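Local coordinates for uncharacterized protein HI_0666 (Haemophilus influenzae, PDB 7CZO), which forms the N-terminal domain of the HipA toxin in a three-component HipBA toxin-antitoxin system, its own biochemical role being undefined, at residues P58-L63 with R86-N91. Numbering follows the deposited sequence.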
# COMPACT_ATOMS: atom_id res chain seq x y z
N PRO A 58 0.30 3.39 8.92
CA PRO A 58 -0.29 2.38 9.80
C PRO A 58 -1.43 1.56 9.21
O PRO A 58 -1.52 0.35 9.46
CB PRO A 58 -0.84 3.23 10.96
CG PRO A 58 0.16 4.35 11.08
CD PRO A 58 0.57 4.65 9.65
N TYR A 59 -2.31 2.20 8.44
CA TYR A 59 -3.42 1.48 7.88
C TYR A 59 -2.91 0.37 6.94
O TYR A 59 -3.36 -0.79 7.03
CB TYR A 59 -4.42 2.40 7.15
CG TYR A 59 -5.53 1.58 6.58
CD1 TYR A 59 -6.51 1.05 7.43
CD2 TYR A 59 -5.55 1.22 5.23
CE1 TYR A 59 -7.51 0.23 6.93
CE2 TYR A 59 -6.56 0.40 4.72
CZ TYR A 59 -7.54 -0.09 5.59
OH TYR A 59 -8.54 -0.90 5.14
N PHE A 60 -1.99 0.72 6.05
CA PHE A 60 -1.46 -0.25 5.10
C PHE A 60 -0.56 -1.26 5.82
O PHE A 60 -0.59 -2.44 5.55
CB PHE A 60 -0.71 0.45 3.97
CG PHE A 60 -1.61 1.09 2.95
CD1 PHE A 60 -2.19 0.34 1.93
CD2 PHE A 60 -1.84 2.46 2.98
CE1 PHE A 60 -3.01 0.95 0.98
CE2 PHE A 60 -2.67 3.08 2.01
CZ PHE A 60 -3.26 2.33 1.02
N ALA A 61 0.26 -0.82 6.75
CA ALA A 61 1.03 -1.81 7.51
C ALA A 61 0.09 -2.79 8.18
O ALA A 61 0.45 -3.94 8.38
CB ALA A 61 1.91 -1.15 8.56
N SER A 62 -1.10 -2.35 8.57
CA SER A 62 -2.06 -3.24 9.28
C SER A 62 -2.59 -4.40 8.40
O SER A 62 -3.05 -5.39 8.92
CB SER A 62 -3.25 -2.46 9.82
OG SER A 62 -4.27 -2.37 8.82
N LEU A 63 -2.53 -4.25 7.08
CA LEU A 63 -3.04 -5.27 6.14
C LEU A 63 -2.12 -6.45 6.00
O LEU A 63 -2.47 -7.45 5.40
CB LEU A 63 -3.24 -4.67 4.73
CG LEU A 63 -4.19 -3.47 4.63
CD1 LEU A 63 -4.58 -3.08 3.22
CD2 LEU A 63 -5.44 -3.75 5.42
N ARG A 86 6.68 -4.28 -0.06
CA ARG A 86 6.91 -5.27 -1.10
C ARG A 86 5.85 -6.39 -0.96
O ARG A 86 5.27 -6.83 -1.94
CB ARG A 86 8.33 -5.82 -1.03
CG ARG A 86 8.91 -6.29 -2.35
CD ARG A 86 10.33 -6.89 -2.21
NE ARG A 86 11.11 -6.38 -1.07
CZ ARG A 86 11.63 -5.15 -0.96
NH1 ARG A 86 11.46 -4.24 -1.92
NH2 ARG A 86 12.30 -4.81 0.14
N PHE A 87 5.58 -6.83 0.26
CA PHE A 87 4.61 -7.87 0.48
C PHE A 87 3.26 -7.39 -0.04
O PHE A 87 2.61 -8.07 -0.84
CB PHE A 87 4.50 -8.19 1.93
CG PHE A 87 3.37 -9.10 2.23
CD1 PHE A 87 3.57 -10.45 2.34
CD2 PHE A 87 2.10 -8.60 2.39
CE1 PHE A 87 2.51 -11.30 2.60
CE2 PHE A 87 1.02 -9.44 2.66
CZ PHE A 87 1.24 -10.79 2.75
N LEU A 88 2.86 -6.19 0.36
CA LEU A 88 1.61 -5.63 -0.17
C LEU A 88 1.56 -5.76 -1.69
O LEU A 88 0.54 -6.17 -2.23
CB LEU A 88 1.38 -4.18 0.27
CG LEU A 88 1.17 -4.14 1.80
CD1 LEU A 88 1.06 -2.71 2.28
CD2 LEU A 88 -0.03 -4.98 2.20
N LEU A 89 2.67 -5.46 -2.36
CA LEU A 89 2.71 -5.50 -3.82
C LEU A 89 2.72 -6.92 -4.36
O LEU A 89 2.06 -7.19 -5.35
CB LEU A 89 3.93 -4.78 -4.34
CG LEU A 89 3.92 -3.25 -4.26
CD1 LEU A 89 5.28 -2.74 -4.74
CD2 LEU A 89 2.81 -2.71 -5.13
N ASN A 90 3.42 -7.83 -3.70
CA ASN A 90 3.42 -9.22 -4.15
C ASN A 90 2.20 -10.04 -3.86
O ASN A 90 2.05 -11.07 -4.48
CB ASN A 90 4.59 -9.98 -3.54
CG ASN A 90 5.92 -9.41 -3.97
OD1 ASN A 90 6.05 -8.84 -5.07
ND2 ASN A 90 6.93 -9.52 -3.08
N ASN A 91 1.34 -9.63 -2.93
CA ASN A 91 0.11 -10.38 -2.74
C ASN A 91 -1.01 -9.80 -1.92
O ASN A 91 -1.33 -10.38 -0.90
CB ASN A 91 0.44 -11.80 -2.18
CG ASN A 91 1.60 -11.81 -1.24
OD1 ASN A 91 1.95 -10.83 -0.63
ND2 ASN A 91 2.19 -12.97 -1.09
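L88 reaches from helix 82-91 to the short helix 58-62, and its two methyls make the side-chain contacts with F60 and L63. From CB the chain steps to CG, set anti to the carbonyl carbon (chi1 -66°), which extends the fork toward 58-63; the methyls, rather than CB or CG, then do the touching, each going to a different residue. CD1 goes to F60, where it sits 3.7 Å from the backbone O and 4.0 Å from CB, oblique to the phenyl ring. The other branch, CD2, meets L63 at CB, 4.1 Å away. No hydrogen bond crosses between the segments: the F60 O that L88 CD1 touches is already taken within its own helical turn, by L63 N at 3.1 Å. In the HipA N-terminal domain these two helices pack close to the five-stranded antiparallel sheet, and both F60 and L88 also touch Q100 on strand 98-102, one of its two edge strands within the chain. The F60 ring also meets that of F29, planes about 60° apart, and the side chain touches L40. One residue before L88, F87 has its CB directed toward the 58-63 segment; its ring meets that of W68, while its side chain touches P65, both in the connection between the two helices.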